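Local atomic coordinates of uncharacterized HTH-type transcriptional regulator YydK (Bacillus subtilis subsp. subtilis, PDB entry 3BWG), a protein that is of uncharacterized function but probably binds DNA as a transcription factor of the GntR family, with a UTRA domain after its winged helix-turn-helix. Residues Thr108-Glu113 and Tyr218-Tyr223; Val126-Tyr131 and His159-Tyr164; Ala11-Thr16 and Ala37-Ser42. All blocks are in the same frame, centred on the assembly; numbering follows the deposited sequence.

Contact 1 of 3, residues Thr108-Glu113 and Tyr218-Tyr223. With EDO (1,2-ethanediol), chain H; EDO (1,2-ethanediol), chain I.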
loop_
_atom_site.group_PDB
_atom_site.type_symbol
_atom_site.label_atom_id
_atom_site.label_comp_id
_atom_site.label_asym_id
_atom_site.label_seq_id
_atom_site.Cartn_x
_atom_site.Cartn_y
_atom_site.Cartn_z
ATOM N N THR B 108 12.433 24.004 -5.508
ATOM C CA THR B 108 13.491 23.729 -4.573
ATOM C C THR B 108 14.422 22.623 -5.145
ATOM O O THR B 108 14.062 21.911 -6.080
ATOM C CB THR B 108 12.944 23.285 -3.206
ATOM O OG1 THR B 108 12.279 22.028 -3.328
ATOM C CG2 THR B 108 11.978 24.329 -2.596
ATOM N N PRO B 109 15.655 22.517 -4.630
ATOM C CA PRO B 109 16.490 21.370 -5.036
ATOM C C PRO B 109 15.809 20.009 -4.824
ATOM O O PRO B 109 15.782 19.192 -5.736
ATOM C CB PRO B 109 17.726 21.519 -4.160
ATOM C CG PRO B 109 17.791 22.986 -3.915
ATOM C CD PRO B 109 16.392 23.469 -3.786
ATOM N N GLU B 110 15.261 19.795 -3.626
ATOM C CA GLU B 110 14.437 18.630 -3.339
ATOM C C GLU B 110 13.309 18.330 -4.370
ATOM O O GLU B 110 13.103 17.180 -4.774
ATOM C CB GLU B 110 13.858 18.774 -1.939
ATOM C CG GLU B 110 12.808 17.721 -1.602
ATOM C CD GLU B 110 12.082 18.025 -0.291
ATOM O OE1 GLU B 110 12.104 17.165 0.607
ATOM O OE2 GLU B 110 11.541 19.141 -0.149
ATOM N N ALA B 111 12.566 19.336 -4.795
ATOM C CA ALA B 111 11.428 19.048 -5.695
ATOM C C ALA B 111 11.982 18.711 -7.073
ATOM O O ALA B 111 11.402 17.902 -7.806
ATOM C CB ALA B 111 10.473 20.205 -5.788
ATOM N N ALA B 112 13.079 19.375 -7.429
ATOM C CA ALA B 112 13.719 19.216 -8.751
ATOM C C ALA B 112 14.192 17.773 -8.899
ATOM O O ALA B 112 14.005 17.143 -9.949
ATOM C CB ALA B 112 14.919 20.179 -8.891
ATOM N N GLU B 113 14.778 17.258 -7.824
ATOM C CA GLU B 113 15.326 15.923 -7.788
ATOM C C GLU B 113 14.200 14.898 -7.820
ATOM O O GLU B 113 14.269 13.937 -8.573
ATOM C CB GLU B 113 16.236 15.739 -6.556
ATOM C CG GLU B 113 17.593 16.515 -6.643
ATOM C CD GLU B 113 18.439 16.362 -5.369
ATOM O OE1 GLU B 113 17.946 15.717 -4.402
ATOM O OE2 GLU B 113 19.580 16.898 -5.287
ATOM N N TYR B 218 5.263 16.058 -7.186
ATOM C CA TYR B 218 5.901 15.718 -5.945
ATOM C C TYR B 218 5.133 16.473 -4.894
ATOM O O TYR B 218 4.993 17.704 -4.982
ATOM C CB TYR B 218 7.364 16.187 -5.945
ATOM C CG TYR B 218 8.054 16.041 -4.626
ATOM C CD1 TYR B 218 8.155 14.786 -4.014
ATOM C CD2 TYR B 218 8.638 17.142 -3.995
ATOM C CE1 TYR B 218 8.778 14.641 -2.789
ATOM C CE2 TYR B 218 9.275 17.008 -2.795
ATOM C CZ TYR B 218 9.357 15.755 -2.202
ATOM O OH TYR B 218 10.026 15.601 -0.996
ATOM N N SER B 219 4.662 15.753 -3.882
ATOM C CA SER B 219 3.921 16.377 -2.797
ATOM C C SER B 219 4.478 15.981 -1.421
ATOM O O SER B 219 5.088 14.899 -1.240
ATOM C CB SER B 219 2.431 16.048 -2.921
ATOM O OG SER B 219 2.199 14.730 -2.495
ATOM N N LYS B 220 4.281 16.893 -0.465
ATOM C CA LYS B 220 4.702 16.742 0.920
ATOM C C LYS B 220 3.488 17.014 1.762
ATOM O O LYS B 220 2.955 18.119 1.735
ATOM C CB LYS B 220 5.766 17.770 1.228
ATOM C CG LYS B 220 7.060 17.461 0.483
ATOM C CD LYS B 220 7.909 18.711 0.260
ATOM C CE LYS B 220 8.233 19.452 1.530
ATOM N NZ LYS B 220 9.517 18.976 2.101
ATOM N N ILE B 221 3.038 16.009 2.513
ATOM C CA ILE B 221 1.789 16.133 3.258
ATOM C C ILE B 221 1.906 15.695 4.714
ATOM O O ILE B 221 2.499 14.658 5.035
ATOM C CB ILE B 221 0.695 15.348 2.588
ATOM C CG1 ILE B 221 0.622 15.718 1.084
ATOM C CG2 ILE B 221 -0.680 15.613 3.318
ATOM C CD1 ILE B 221 -0.503 15.075 0.296
ATOM N N SER B 222 1.368 16.524 5.595
ATOM C CA SER B 222 1.231 16.176 6.993
ATOM C C SER B 222 -0.257 16.042 7.305
ATOM O O SER B 222 -1.011 16.987 7.099
ATOM C CB SER B 222 1.849 17.278 7.872
ATOM O OG SER B 222 3.241 17.335 7.654
ATOM N N TYR B 223 -0.653 14.891 7.835
ATOM C CA TYR B 223 -2.028 14.656 8.210
ATOM C C TYR B 223 -2.350 14.940 9.684
ATOM O O TYR B 223 -1.485 14.800 10.574
ATOM C CB TYR B 223 -2.422 13.217 7.837
ATOM C CG TYR B 223 -2.398 12.945 6.332
ATOM C CD1 TYR B 223 -3.541 13.142 5.572
ATOM C CD2 TYR B 223 -1.240 12.483 5.682
ATOM C CE1 TYR B 223 -3.538 12.914 4.172
ATOM C CE2 TYR B 223 -1.217 12.233 4.279
ATOM C CZ TYR B 223 -2.395 12.438 3.543
ATOM O OH TYR B 223 -2.451 12.227 2.175
HETATM C C1 EDO H . 3.715 19.130 4.494
HETATM O O1 EDO H . 3.987 19.183 5.890
HETATM C C2 EDO H . 4.035 20.489 3.920
HETATM O O2 EDO H . 5.464 20.600 3.878
HETATM C C1 EDO I . -2.384 10.470 11.119
HETATM O O1 EDO I . -3.138 9.890 10.097
HETATM C C2 EDO I . -1.745 11.675 10.486
HETATM O O2 EDO I . -0.943 12.208 11.499
#
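In the UTRA domain, the short helix 109-114 lies against the middle of strand 215-224, and Glu110 and Ala111 of the helix meet Tyr218 and Lys220 of the strand. The main bond is a salt bridge. Lys220 NZ reaches Glu110 OE2 at 3.0 Å on the syn side, 20° out of the carboxylate plane. A weaker bond runs from the same NZ to Glu110 OE1. With CG anti to the backbone N (chi1 171°), the Glu110 chain runs out extended, and its carboxylate arrives beside the Tyr218 hydroxyl. Glu110 OE1 is 3.1 Å from Tyr218 OH, but the hydroxyl has its hydrogen bond with Glu205. The two carboxylates lie close together, so Lys220 would be expected to ease their repulsion. Beside Glu110 in the helix, Ala111 CB packs on Tyr218 CD2 at 4.0 Å. With an alanine in place of Glu110, the Lys220 ammonium would probably lose its carboxylate mate, and part of the Tyr218 ring would be uncovered. Thr108 caps the helix: its OG1 accepts from Ala111 N at 3.1 Å. Further along the strand, Ser222 OG shares a hydrogen bond with a 1,2-ethanediol, probably from the crystallisation liquor. Arg74 of the second subunit packs on Tyr218. Strand 215-224 lies between strands 135-145 and 200-210 in the sheet. Ala111 also touches Tyr143 of the former, and Tyr203 of the latter bonds Lys220 NZ.

Contact 2 of 3, residues Val126-Tyr131 and His159-Tyr164; sequences VKRVRY and HSIFHY
Arg128 and Ile161 bury the most surface here, followed by His159. The Arg128 side chain leaves strand 123-132 and meets the start of helix 161-167. Its CG sits between the backbone N and the carbonyl carbon (chi1 76°), and the chain then runs extended to NE, which carries the guanidinium across to the helix. Ile161 comes from the opposite direction. Its CD1 lies over one face of the guanidinium, 3.9 Å from Arg128 CZ and offset toward the rim. The other face is covered by Arg130, whose NE stands 3.6 Å above the plane, over its centre. Two partners lie at the edge, in the plane. One is the backbone O of His159, which accepts from Arg128 NH1 at 3.2 Å with an N-H...O angle of 145°. The other is a water, which accepts from Arg128 NH2 at 2.9 Å. This water also accepts from Ile161 N at 3.1 Å, so it links the arginine to the first turn of the helix. The CB of His159 points away from the strand, and the ring ND1 bonds Glu155 O. Outside the two segments, Arg128 NH1 also reaches Val157 O, and Arg128 NE makes a salt bridge with Glu140. Arg130 is held by Ser97 and Glu91. The buried guanidinium is thus bonded through all three of its nitrogens. Glu140 and Glu91 would be expected to balance the charge of the two guanidinium groups.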
loop_
_atom_site.group_PDB
_atom_site.type_symbol
_atom_site.label_atom_id
_atom_site.label_comp_id
_atom_site.label_asym_id
_atom_site.label_seq_id
_atom_site.Cartn_x
_atom_site.Cartn_y
_atom_site.Cartn_z
ATOM N N VAL B 126 1.819 24.466 -5.145
ATOM C CA VAL B 126 0.582 24.619 -4.394
ATOM C C VAL B 126 0.719 24.345 -2.906
ATOM O O VAL B 126 1.450 23.440 -2.489
ATOM C CB VAL B 126 -0.697 23.981 -5.097
ATOM C CG1 VAL B 126 -0.390 23.407 -6.456
ATOM C CG2 VAL B 126 -1.535 23.078 -4.178
ATOM N N LYS B 127 0.114 25.213 -2.108
ATOM C CA LYS B 127 0.129 25.067 -0.678
ATOM C C LYS B 127 -1.353 25.121 -0.268
ATOM O O LYS B 127 -2.056 26.093 -0.607
ATOM C CB LYS B 127 0.927 26.203 -0.040
ATOM C CG LYS B 127 1.014 26.077 1.485
ATOM C CD LYS B 127 1.496 27.350 2.209
ATOM C CE LYS B 127 3.022 27.436 2.168
ATOM N NZ LYS B 127 3.442 28.675 2.921
ATOM N N ARG B 128 -1.842 24.071 0.400
ATOM C CA ARG B 128 -3.250 24.024 0.757
ATOM C C ARG B 128 -3.526 23.199 2.012
ATOM O O ARG B 128 -2.781 22.258 2.366
ATOM C CB ARG B 128 -4.113 23.578 -0.445
ATOM C CG ARG B 128 -4.091 22.105 -0.792
ATOM C CD ARG B 128 -4.800 21.813 -2.099
ATOM N NE ARG B 128 -4.477 20.442 -2.495
ATOM C CZ ARG B 128 -5.173 19.689 -3.339
ATOM N NH1 ARG B 128 -6.267 20.160 -3.927
ATOM N NH2 ARG B 128 -4.756 18.455 -3.587
ATOM N N VAL B 129 -4.566 23.599 2.718
ATOM C CA VAL B 129 -5.061 22.819 3.831
ATOM C C VAL B 129 -6.297 22.165 3.291
ATOM O O VAL B 129 -7.108 22.801 2.577
ATOM C CB VAL B 129 -5.378 23.690 5.082
ATOM C CG1 VAL B 129 -5.916 22.836 6.289
ATOM C CG2 VAL B 129 -4.132 24.495 5.492
ATOM N N ARG B 130 -6.429 20.880 3.586
ATOM C CA ARG B 130 -7.609 20.140 3.154
ATOM C C ARG B 130 -8.463 19.717 4.353
ATOM O O ARG B 130 -7.939 19.578 5.452
ATOM C CB ARG B 130 -7.216 18.977 2.245
ATOM C CG ARG B 130 -6.110 19.327 1.246
ATOM C CD ARG B 130 -6.004 18.250 0.163
ATOM N NE ARG B 130 -7.201 18.326 -0.706
ATOM C CZ ARG B 130 -7.570 17.368 -1.554
ATOM N NH1 ARG B 130 -6.828 16.260 -1.662
ATOM N NH2 ARG B 130 -8.659 17.529 -2.317
ATOM N N TYR B 131 -9.779 19.574 4.137
ATOM C CA TYR B 131 -10.761 19.292 5.201
ATOM C C TYR B 131 -11.696 18.122 4.850
ATOM O O TYR B 131 -12.131 17.976 3.702
ATOM C CB TYR B 131 -11.639 20.511 5.502
ATOM C CG TYR B 131 -10.902 21.756 5.906
ATOM C CD1 TYR B 131 -10.958 22.246 7.218
ATOM C CD2 TYR B 131 -10.170 22.476 4.963
ATOM C CE1 TYR B 131 -10.250 23.439 7.586
ATOM C CE2 TYR B 131 -9.484 23.632 5.296
ATOM C CZ TYR B 131 -9.501 24.105 6.586
ATOM O OH TYR B 131 -8.772 25.253 6.831
ATOM N N HIS B 159 -10.192 21.711 -5.833
ATOM C CA HIS B 159 -10.877 20.433 -6.008
ATOM C C HIS B 159 -9.911 19.255 -6.212
ATOM O O HIS B 159 -8.925 19.141 -5.486
ATOM C CB HIS B 159 -11.945 20.576 -7.091
ATOM C CG HIS B 159 -12.982 21.590 -6.735
ATOM N ND1 HIS B 159 -12.989 22.869 -7.255
ATOM C CD2 HIS B 159 -14.015 21.537 -5.853
ATOM C CE1 HIS B 159 -14.001 23.547 -6.736
ATOM N NE2 HIS B 159 -14.632 22.764 -5.876
ATOM N N SER B 160 -10.178 18.399 -7.194
ATOM C CA SER B 160 -9.283 17.293 -7.536
ATOM C C SER B 160 -8.346 17.658 -8.677
ATOM O O SER B 160 -8.741 17.749 -9.853
ATOM C CB SER B 160 -10.067 16.026 -7.879
ATOM O OG SER B 160 -9.158 14.945 -7.999
ATOM N N ILE B 161 -7.086 17.862 -8.335
ATOM C CA ILE B 161 -6.087 18.195 -9.348
ATOM C C ILE B 161 -5.924 17.019 -10.362
ATOM O O ILE B 161 -5.846 17.243 -11.554
ATOM C CB ILE B 161 -4.715 18.604 -8.655
ATOM C CG1 ILE B 161 -4.938 19.837 -7.757
ATOM C CG2 ILE B 161 -3.581 18.841 -9.700
ATOM C CD1 ILE B 161 -3.748 20.276 -6.945
ATOM N N PHE B 162 -5.900 15.777 -9.868
ATOM C CA PHE B 162 -5.756 14.589 -10.719
ATOM C C PHE B 162 -6.912 14.434 -11.656
ATOM O O PHE B 162 -6.726 13.964 -12.777
ATOM C CB PHE B 162 -5.639 13.320 -9.889
ATOM C CG PHE B 162 -4.262 13.101 -9.310
ATOM C CD1 PHE B 162 -3.272 14.069 -9.415
ATOM C CD2 PHE B 162 -3.983 11.974 -8.591
ATOM C CE1 PHE B 162 -2.025 13.891 -8.868
ATOM C CE2 PHE B 162 -2.704 11.804 -8.024
ATOM C CZ PHE B 162 -1.745 12.764 -8.185
ATOM N N HIS B 163 -8.105 14.822 -11.192
ATOM C CA HIS B 163 -9.241 14.882 -12.093
ATOM C C HIS B 163 -8.996 15.757 -13.314
ATOM O O HIS B 163 -9.295 15.318 -14.404
ATOM C CB HIS B 163 -10.565 15.268 -11.411
ATOM C CG HIS B 163 -11.736 15.197 -12.352
ATOM N ND1 HIS B 163 -12.375 14.011 -12.650
ATOM C CD2 HIS B 163 -12.326 16.148 -13.121
ATOM C CE1 HIS B 163 -13.339 14.241 -13.529
ATOM N NE2 HIS B 163 -13.321 15.526 -13.846
ATOM N N TYR B 164 -8.468 16.973 -13.137
ATOM C CA TYR B 164 -8.208 17.887 -14.258
ATOM C C TYR B 164 -7.126 17.319 -15.175
ATOM O O TYR B 164 -7.190 17.432 -16.400
ATOM C CB TYR B 164 -7.815 19.281 -13.737
ATOM C CG TYR B 164 -7.040 20.166 -14.702
ATOM C CD1 TYR B 164 -7.666 20.771 -15.829
ATOM C CD2 TYR B 164 -5.662 20.412 -14.485
ATOM C CE1 TYR B 164 -6.910 21.587 -16.739
ATOM C CE2 TYR B 164 -4.904 21.205 -15.368
ATOM C CZ TYR B 164 -5.519 21.801 -16.483
ATOM O OH TYR B 164 -4.723 22.624 -17.309
HETATM O O HOH W 1 -6.291 16.919 -5.528
#

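Contact 3 of 3, residues Ala11-Thr16 and Ala37-Ser42; sequences ATEIET and AQFEVS
Phe39, from helix 32-39, packs its ring against Ile14 and Glu13 of helix 6-20. The contact has a buried side and a side nearer solvent. Ile14 forms the buried, apolar side. Ile14 CG1 lies 3.8 Å from Phe39 CZ, and Ile14 CD1 is 4.1 Å from Phe39 CE2. Phe39 CG stands anti to the carbonyl carbon (chi1 -49°), which sends the ring across to helix 6-20, where it also touches Ile10. Ile14 also touches Leu53 of helix 43-55. Glu13 is partly exposed and forms the solvent side, though it packs just as closely. Its CB is 3.7 Å from Phe39 CE1. The chain bends at chi2, and OE1 comes to the ring edge, in plane, 3.6 Å from Phe39 CE1. The carboxylate and ring planes are 57° apart. Gln38, an exposed residue, lays its CG over the centre of one ring face, 3.9 Å above the plane. Helix 32-39 is the first helix of the predicted helix-turn-helix, so the contact joins that motif to the helix before it. No hydrogen bond or salt bridge crosses between the segments. Their cohesion rests on apolar packing, with at most a weak electrostatic attraction between the carboxylate oxygen and the positive ring edge.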
loop_
_atom_site.group_PDB
_atom_site.type_symbol
_atom_site.label_atom_id
_atom_site.label_comp_id
_atom_site.label_asym_id
_atom_site.label_seq_id
_atom_site.Cartn_x
_atom_site.Cartn_y
_atom_site.Cartn_z
ATOM N N ALA B 11 -19.588 -5.501 -14.237
ATOM C CA ALA B 11 -18.683 -5.223 -13.114
ATOM C C ALA B 11 -19.326 -4.269 -12.096
ATOM O O ALA B 11 -19.373 -4.569 -10.899
ATOM C CB ALA B 11 -17.366 -4.674 -13.617
ATOM N N THR B 12 -19.878 -3.156 -12.583
ATOM C CA THR B 12 -20.454 -2.140 -11.703
ATOM C C THR B 12 -21.698 -2.638 -10.942
ATOM O O THR B 12 -21.853 -2.356 -9.745
ATOM C CB THR B 12 -20.697 -0.809 -12.474
ATOM O OG1 THR B 12 -19.437 -0.164 -12.704
ATOM C CG2 THR B 12 -21.644 0.153 -11.715
ATOM N N GLU B 13 -22.555 -3.401 -11.621
ATOM C CA GLU B 13 -23.760 -3.952 -11.004
ATOM C C GLU B 13 -23.409 -4.990 -9.931
ATOM O O GLU B 13 -24.101 -5.099 -8.914
ATOM C CB GLU B 13 -24.688 -4.560 -12.063
ATOM C CG GLU B 13 -25.140 -3.564 -13.144
ATOM C CD GLU B 13 -26.625 -3.664 -13.527
ATOM O OE1 GLU B 13 -27.119 -4.792 -13.763
ATOM O OE2 GLU B 13 -27.297 -2.602 -13.608
ATOM N N ILE B 14 -22.336 -5.747 -10.179
ATOM C CA ILE B 14 -21.773 -6.694 -9.204
ATOM C C ILE B 14 -21.225 -6.037 -7.917
ATOM O O ILE B 14 -21.539 -6.499 -6.817
ATOM C CB ILE B 14 -20.714 -7.579 -9.858
ATOM C CG1 ILE B 14 -21.401 -8.650 -10.693
ATOM C CG2 ILE B 14 -19.825 -8.221 -8.806
ATOM C CD1 ILE B 14 -20.507 -9.318 -11.697
ATOM N N GLU B 15 -20.420 -4.976 -8.063
ATOM C CA GLU B 15 -20.078 -4.085 -6.943
ATOM C C GLU B 15 -21.288 -3.611 -6.151
ATOM O O GLU B 15 -21.282 -3.713 -4.941
ATOM C CB GLU B 15 -19.320 -2.867 -7.446
ATOM C CG GLU B 15 -17.816 -3.061 -7.468
ATOM C CD GLU B 15 -17.114 -2.131 -8.436
ATOM O OE1 GLU B 15 -17.770 -1.600 -9.370
ATOM O OE2 GLU B 15 -15.886 -1.939 -8.266
ATOM N N THR B 16 -22.313 -3.087 -6.847
ATOM C CA THR B 16 -23.603 -2.686 -6.243
ATOM C C THR B 16 -24.273 -3.813 -5.455
ATOM O O THR B 16 -24.779 -3.595 -4.339
ATOM C CB THR B 16 -24.624 -2.193 -7.327
ATOM O OG1 THR B 16 -24.096 -1.047 -7.997
ATOM C CG2 THR B 16 -26.003 -1.845 -6.708
ATOM N N ALA B 37 -26.737 -16.118 -15.945
ATOM C CA ALA B 37 -28.197 -16.169 -16.047
ATOM C C ALA B 37 -28.762 -14.822 -15.642
ATOM O O ALA B 37 -29.589 -14.261 -16.344
ATOM C CB ALA B 37 -28.756 -17.275 -15.184
ATOM N N GLN B 38 -28.248 -14.308 -14.521
ATOM C CA GLN B 38 -28.562 -12.979 -14.033
ATOM C C GLN B 38 -28.478 -11.885 -15.103
ATOM O O GLN B 38 -29.492 -11.269 -15.420
ATOM C CB GLN B 38 -27.650 -12.639 -12.866
ATOM C CG GLN B 38 -28.065 -11.415 -12.111
ATOM C CD GLN B 38 -27.216 -11.177 -10.870
ATOM O OE1 GLN B 38 -27.239 -10.086 -10.305
ATOM N NE2 GLN B 38 -26.485 -12.196 -10.426
ATOM N N PHE B 39 -27.294 -11.637 -15.658
ATOM C CA PHE B 39 -27.145 -10.544 -16.614
ATOM C C PHE B 39 -27.352 -10.992 -18.058
ATOM O O PHE B 39 -27.087 -10.240 -19.004
ATOM C CB PHE B 39 -25.784 -9.888 -16.452
ATOM C CG PHE B 39 -25.446 -9.535 -15.029
ATOM C CD1 PHE B 39 -25.855 -8.317 -14.482
ATOM C CD2 PHE B 39 -24.697 -10.413 -14.234
ATOM C CE1 PHE B 39 -25.531 -7.987 -13.166
ATOM C CE2 PHE B 39 -24.385 -10.096 -12.917
ATOM C CZ PHE B 39 -24.792 -8.876 -12.387
ATOM N N GLU B 40 -27.838 -12.219 -18.219
ATOM C CA GLU B 40 -28.089 -12.815 -19.540
ATOM C C GLU B 40 -26.961 -12.502 -20.555
ATOM O O GLU B 40 -27.149 -11.783 -21.552
ATOM C CB GLU B 40 -29.512 -12.477 -20.043
ATOM C CG GLU B 40 -30.621 -13.166 -19.192
ATOM C CD GLU B 40 -32.043 -12.691 -19.511
ATOM O OE1 GLU B 40 -32.984 -13.538 -19.556
ATOM O OE2 GLU B 40 -32.207 -11.467 -19.704
ATOM N N VAL B 41 -25.779 -13.043 -20.254
ATOM C CA VAL B 41 -24.562 -12.779 -21.018
ATOM C C VAL B 41 -23.748 -14.065 -21.178
ATOM O O VAL B 41 -24.036 -15.090 -20.552
ATOM C CB VAL B 41 -23.665 -11.626 -20.374
ATOM C CG1 VAL B 41 -24.205 -10.218 -20.723
ATOM C CG2 VAL B 41 -23.510 -11.791 -18.887
ATOM N N SER B 42 -22.729 -14.001 -22.025
ATOM C CA SER B 42 -21.852 -15.141 -22.190
ATOM C C SER B 42 -21.025 -15.511 -20.952
ATOM O O SER B 42 -20.859 -14.710 -20.020
ATOM C CB SER B 42 -20.927 -14.934 -23.371
ATOM O OG SER B 42 -20.813 -16.176 -24.045
#

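Contacts 1 and 2 belong to the UTRA domain, and contact 3 to the predicted DNA-binding domain. Contact 2 is nested along the chain inside the loop closed by contact 1. Their centres are 15 Å apart and their nearest atoms about 6 Å, so they do not touch. Both bring a helix to the same six-stranded antiparallel sheet, and strand 123-132 is the next element in the chain after helix 109-114. Contact 3 closes earlier in the chain and lies on the opposite side of the chain's centre from both. Its centre is 43 Å from that of contact 1 and 35 Å from that of contact 2. Contacts 1 and 2 centre on charged groups, whereas contact 3 is mainly apolar.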